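Local coordinates for UPF0045 protein MJ1052 (Methanocaldococcus jannaschii, PDB 2EPI) that is of unknown function but, as a member of the UPF0045 family of thiamine-binding-like proteins, may bind thiamine or a related small molecule, at residues Lys28-Phe33 with Val40-Met45; Glu62-Val67 with Asp72-Ser77. All coordinates share one frame; numbering follows the deposited sequence.

Contact 1: Lys28-Phe33 with Val40-Met45; sequences KAIEVF and VETNAM
I30 and T42 meet end on, the end methyl CD1 of I30 lying 3.5 Å from OG1 of T42 and 3.8 Å from its methyl CG2. With CG1 of I30 set anti to its carbonyl carbon (chi1 -68°) and the chain extended beyond it, CD1 is carried out to the strand. One turn further along the helix, CB of F33 meets CG2 of V40 at 4.0 Å, an apolar touch made by the root of the phenylalanine and not by its ring. No hydrogen bond joins 28-33 to 40-45, and the two side-chain pairs bury a modest 165 Å². The principle illustrated is that of a ferredoxin-like alpha/beta sandwich: helix 23-33 packs on one face of an antiparallel sheet whose outermost strand at this end, within the chain, is 39-43, and alternate strand residues V40 and T42 turn their side chains to the helix. Beyond CB, the side chain of F33 touches V11 of strand 6-16, and its ring packs on A63 of helix 53-68, while O of A29 lies over one face, 3.4 Å from the ring plane and nearer the ring's margin than its centre. The hydroxyl of T42 keeps its polar partner inside the sheet, a hydrogen bond with OG1 of T47 on strand 46-50, so I30 meets an oxygen already engaged. Beyond T42 the chain turns through an Asx turn, in which N of M45 donates to OD1 of N43 at 2.7 Å, tilted 16° from the carbonyl plane; ND2 of N43 in turn bonds to E10.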
loop_
_atom_site.group_PDB
_atom_site.type_symbol
_atom_site.label_atom_id
_atom_site.label_comp_id
_atom_site.label_asym_id
_atom_site.label_seq_id
_atom_site.Cartn_x
_atom_site.Cartn_y
_atom_site.Cartn_z
ATOM N N LYS A 28 -3.057 20.602 1.143
ATOM C CA LYS A 28 -3.937 20.792 2.287
ATOM C C LYS A 28 -3.638 19.764 3.379
ATOM O O LYS A 28 -3.556 20.101 4.560
ATOM C CB LYS A 28 -5.392 20.665 1.834
ATOM C CG LYS A 28 -6.408 21.302 2.764
ATOM C CD LYS A 28 -7.813 21.207 2.182
ATOM C CE LYS A 28 -8.823 21.977 3.023
ATOM N NZ LYS A 28 -10.230 21.642 2.658
ATOM N N ALA A 29 -3.467 18.510 2.970
ATOM C CA ALA A 29 -3.179 17.426 3.904
ATOM C C ALA A 29 -1.856 17.657 4.620
ATOM O O ALA A 29 -1.751 17.465 5.830
ATOM C CB ALA A 29 -3.143 16.097 3.163
ATOM N N ILE A 30 -0.845 18.067 3.862
ATOM C CA ILE A 30 0.468 18.328 4.432
ATOM C C ILE A 30 0.385 19.409 5.504
ATOM O O ILE A 30 1.005 19.294 6.560
ATOM C CB ILE A 30 1.465 18.765 3.340
ATOM C CG1 ILE A 30 1.755 17.581 2.409
ATOM C CG2 ILE A 30 2.746 19.281 3.977
ATOM C CD1 ILE A 30 2.649 17.922 1.239
ATOM N N GLU A 31 -0.390 20.456 5.240
ATOM C CA GLU A 31 -0.532 21.530 6.213
ATOM C C GLU A 31 -1.135 21.015 7.517
ATOM O O GLU A 31 -0.829 21.522 8.597
ATOM C CB GLU A 31 -1.395 22.658 5.643
ATOM C CG GLU A 31 -0.703 23.439 4.541
ATOM C CD GLU A 31 0.635 24.000 4.989
ATOM O OE1 GLU A 31 0.652 24.824 5.930
ATOM O OE2 GLU A 31 1.670 23.612 4.404
ATOM N N VAL A 32 -1.995 20.010 7.419
ATOM C CA VAL A 32 -2.603 19.444 8.611
ATOM C C VAL A 32 -1.529 18.770 9.464
ATOM O O VAL A 32 -1.509 18.929 10.684
ATOM C CB VAL A 32 -3.694 18.413 8.247
ATOM C CG1 VAL A 32 -4.068 17.593 9.471
ATOM C CG2 VAL A 32 -4.920 19.133 7.704
ATOM N N PHE A 33 -0.631 18.027 8.821
ATOM C CA PHE A 33 0.433 17.334 9.545
ATOM C C PHE A 33 1.287 18.291 10.365
ATOM O O PHE A 33 1.794 17.931 11.427
ATOM C CB PHE A 33 1.350 16.574 8.579
ATOM C CG PHE A 33 0.650 15.531 7.760
ATOM C CD1 PHE A 33 -0.278 14.673 8.340
ATOM C CD2 PHE A 33 0.944 15.383 6.408
ATOM C CE1 PHE A 33 -0.906 13.682 7.584
ATOM C CE2 PHE A 33 0.325 14.398 5.645
ATOM C CZ PHE A 33 -0.602 13.545 6.234
ATOM N N VAL A 40 7.959 15.952 9.592
ATOM C CA VAL A 40 7.298 15.716 8.311
ATOM C C VAL A 40 8.273 15.756 7.138
ATOM O O VAL A 40 8.935 16.770 6.903
ATOM C CB VAL A 40 6.187 16.769 8.082
ATOM C CG1 VAL A 40 5.412 16.457 6.818
ATOM C CG2 VAL A 40 5.253 16.806 9.285
ATOM N N GLU A 41 8.355 14.649 6.403
ATOM C CA GLU A 41 9.239 14.538 5.248
ATOM C C GLU A 41 8.426 14.112 4.030
ATOM O O GLU A 41 8.164 12.931 3.836
ATOM C CB GLU A 41 10.338 13.506 5.513
ATOM C CG GLU A 41 11.330 13.905 6.599
ATOM C CD GLU A 41 12.056 15.197 6.275
ATOM O OE1 GLU A 41 12.473 15.364 5.111
ATOM O OE2 GLU A 41 12.218 16.042 7.183
ATOM N N THR A 42 8.034 15.086 3.218
ATOM C CA THR A 42 7.239 14.824 2.023
ATOM C C THR A 42 8.087 14.414 0.828
ATOM O O THR A 42 9.132 15.005 0.560
ATOM C CB THR A 42 6.420 16.074 1.618
ATOM O OG1 THR A 42 5.444 16.357 2.628
ATOM C CG2 THR A 42 5.707 15.844 0.285
ATOM N N ASN A 43 7.645 13.379 0.128
ATOM C CA ASN A 43 8.332 12.929 -1.068
ATOM C C ASN A 43 7.318 12.970 -2.209
ATOM O O ASN A 43 6.164 13.348 -2.001
ATOM C CB ASN A 43 8.942 11.529 -0.871
ATOM C CG ASN A 43 7.912 10.460 -0.555
ATOM O OD1 ASN A 43 7.122 10.068 -1.413
ATOM N ND2 ASN A 43 7.935 9.964 0.681
ATOM N N ALA A 44 7.738 12.600 -3.411
ATOM C CA ALA A 44 6.856 12.648 -4.567
ATOM C C ALA A 44 5.690 11.661 -4.582
ATOM O O ALA A 44 4.806 11.780 -5.425
ATOM C CB ALA A 44 7.682 12.487 -5.846
ATOM N N MET A 45 5.672 10.697 -3.661
ATOM C CA MET A 45 4.593 9.706 -3.641
ATOM C C MET A 45 3.820 9.599 -2.321
ATOM O O MET A 45 2.904 8.784 -2.190
ATOM C CB MET A 45 5.151 8.327 -4.007
ATOM C CG MET A 45 5.614 8.193 -5.461
ATOM S SD MET A 45 4.247 8.329 -6.653
ATOM C CE MET A 45 3.470 6.711 -6.490
#

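Contact 2: Glu62-Val67 with Asp72-Ser77; sequences EAHSTV and DRVVSS
A buried helix-on-strand contact, part polar and part apolar, joins the C-terminal part of helix 53-68 to the start of strand 73-83, which borders the sheet within this chain. The short segments 62-67 and 73-77 run nearly antiparallel, at 158° with axes 8.7 Å apart, as befits a helix that turns back into the next strand through a brief loop. At its heart H64 and S76 share a hydrogen bond, ND1 to OG at 2.6 Å and close to straight (161°); either atom could be the donor. The serine oxygen lies at the edge of the imidazole, in its plane. CG of H64 stands anti to the backbone N (chi1 166°), which swings the ring from the flank of the helix to the strand. V74 supports the same ring obliquely, its CG1 lying 3.6 Å from ND1, while its other methyl, CG2, meets CG1 of V67 at 3.9 Å, the two valine side chains lying roughly perpendicular. Within the helix, O of E62 accepts from both N and OG1 of T66, which approach from opposite faces of its plane. NE2 of H64 bonds to E82 of the third subunit, whose strand continues the sheet alongside 73-77. Were H64 replaced by an alanine, the buried OG of S76 and E82 of the third subunit would probably both lose their imidazole partner, and a gap would be likely to open beside V74. The imidazole is thus gripped at both nitrogens, by S76 within the chain and by E82 across the interface, which probably fixes the turn of the ring and ties the inner packing to the subunit contact.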
loop_
_atom_site.group_PDB
_atom_site.type_symbol
_atom_site.label_atom_id
_atom_site.label_comp_id
_atom_site.label_asym_id
_atom_site.label_seq_id
_atom_site.Cartn_x
_atom_site.Cartn_y
_atom_site.Cartn_z
ATOM N N GLU A 62 -7.428 13.459 10.287
ATOM C CA GLU A 62 -7.739 14.832 9.918
ATOM C C GLU A 62 -7.350 15.139 8.478
ATOM O O GLU A 62 -8.091 15.818 7.764
ATOM C CB GLU A 62 -7.067 15.824 10.879
ATOM C CG GLU A 62 -7.276 17.282 10.473
ATOM C CD GLU A 62 -6.860 18.281 11.540
ATOM O OE1 GLU A 62 -6.070 17.923 12.435
ATOM O OE2 GLU A 62 -7.319 19.443 11.466
ATOM N N ALA A 63 -6.197 14.633 8.046
ATOM C CA ALA A 63 -5.730 14.869 6.681
ATOM C C ALA A 63 -6.714 14.268 5.687
ATOM O O ALA A 63 -7.108 14.911 4.715
ATOM C CB ALA A 63 -4.349 14.255 6.487
ATOM N N HIS A 64 -7.097 13.021 5.934
ATOM C CA HIS A 64 -8.056 12.331 5.080
ATOM C C HIS A 64 -9.362 13.130 5.029
ATOM O O HIS A 64 -9.892 13.409 3.952
ATOM C CB HIS A 64 -8.319 10.933 5.646
ATOM C CG HIS A 64 -9.512 10.245 5.054
ATOM N ND1 HIS A 64 -9.488 9.641 3.815
ATOM C CD2 HIS A 64 -10.762 10.063 5.537
ATOM C CE1 HIS A 64 -10.674 9.114 3.563
ATOM N NE2 HIS A 64 -11.465 9.357 4.592
ATOM N N SER A 65 -9.862 13.511 6.200
ATOM C CA SER A 65 -11.116 14.249 6.306
ATOM C C SER A 65 -11.084 15.622 5.654
ATOM O O SER A 65 -12.077 16.067 5.081
ATOM C CB SER A 65 -11.510 14.390 7.777
ATOM O OG SER A 65 -11.560 13.122 8.405
ATOM N N THR A 66 -9.945 16.296 5.745
ATOM C CA THR A 66 -9.807 17.625 5.164
ATOM C C THR A 66 -9.959 17.574 3.649
ATOM O O THR A 66 -10.575 18.455 3.047
ATOM C CB THR A 66 -8.444 18.239 5.519
ATOM O OG1 THR A 66 -8.251 18.190 6.936
ATOM C CG2 THR A 66 -8.391 19.676 5.081
ATOM N N VAL A 67 -9.401 16.541 3.027
ATOM C CA VAL A 67 -9.509 16.407 1.579
ATOM C C VAL A 67 -10.918 15.961 1.194
ATOM O O VAL A 67 -11.454 16.382 0.169
ATOM C CB VAL A 67 -8.485 15.392 1.029
ATOM C CG1 VAL A 67 -8.690 15.205 -0.469
ATOM C CG2 VAL A 67 -7.068 15.882 1.306
ATOM N N ASP A 72 -16.025 14.121 -3.337
ATOM C CA ASP A 72 -16.974 13.083 -2.944
ATOM C C ASP A 72 -16.346 11.789 -2.448
ATOM O O ASP A 72 -16.993 11.022 -1.744
ATOM C CB ASP A 72 -17.919 12.729 -4.100
ATOM C CG ASP A 72 -18.903 13.837 -4.423
ATOM O OD1 ASP A 72 -19.324 14.560 -3.496
ATOM O OD2 ASP A 72 -19.269 13.965 -5.611
ATOM N N ARG A 73 -15.094 11.535 -2.809
ATOM C CA ARG A 73 -14.452 10.292 -2.399
ATOM C C ARG A 73 -12.948 10.437 -2.257
ATOM O O ARG A 73 -12.302 11.103 -3.061
ATOM C CB ARG A 73 -14.765 9.202 -3.419
ATOM C CG ARG A 73 -14.202 7.828 -3.098
ATOM C CD ARG A 73 -14.671 6.828 -4.149
ATOM N NE ARG A 73 -14.124 5.493 -3.942
ATOM C CZ ARG A 73 -14.281 4.486 -4.795
ATOM N NH1 ARG A 73 -14.972 4.667 -5.914
ATOM N NH2 ARG A 73 -13.739 3.304 -4.536
ATOM N N VAL A 74 -12.402 9.795 -1.230
ATOM C CA VAL A 74 -10.970 9.839 -0.963
ATOM C C VAL A 74 -10.463 8.464 -0.540
ATOM O O VAL A 74 -11.099 7.792 0.267
ATOM C CB VAL A 74 -10.651 10.821 0.186
ATOM C CG1 VAL A 74 -9.150 10.815 0.480
ATOM C CG2 VAL A 74 -11.122 12.218 -0.171
ATOM N N VAL A 75 -9.325 8.048 -1.095
ATOM C CA VAL A 75 -8.705 6.779 -0.714
ATOM C C VAL A 75 -7.401 7.177 -0.023
ATOM O O VAL A 75 -6.487 7.713 -0.661
ATOM C CB VAL A 75 -8.398 5.892 -1.932
ATOM C CG1 VAL A 75 -7.697 4.602 -1.477
ATOM C CG2 VAL A 75 -9.698 5.533 -2.649
ATOM N N SER A 76 -7.322 6.933 1.280
ATOM C CA SER A 76 -6.134 7.316 2.047
ATOM C C SER A 76 -5.386 6.119 2.608
ATOM O O SER A 76 -5.999 5.157 3.082
ATOM C CB SER A 76 -6.541 8.258 3.181
ATOM O OG SER A 76 -7.133 9.432 2.655
ATOM N N SER A 77 -4.057 6.183 2.563
ATOM C CA SER A 77 -3.227 5.083 3.037
ATOM C C SER A 77 -2.283 5.501 4.162
ATOM O O SER A 77 -1.644 6.554 4.087
ATOM C CB SER A 77 -2.393 4.518 1.874
ATOM O OG SER A 77 -3.214 4.095 0.787
#

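In the fold
Contacts 1 and 2 come in series, both segments of contact 1 preceding those of contact 2 in the chain, with their centres 13 Å apart. Both pack a helix on the same antiparallel sheet, toward its two borders within the chain: contact 1 uses helix 23-33 and strand 39-43, contact 2 helix 53-68 and strand 73-83. Between them the helices pack side by side, CG1 of V32 lying 3.4 Å from CG of E62, and NZ of K28 probably bonds to O of T66. One helical layer thus spans the sheet. The borders also face different partners, the second subunit near contact 1 and the third and fourth near contact 2, linking the fold's packing to the four-chain assembly.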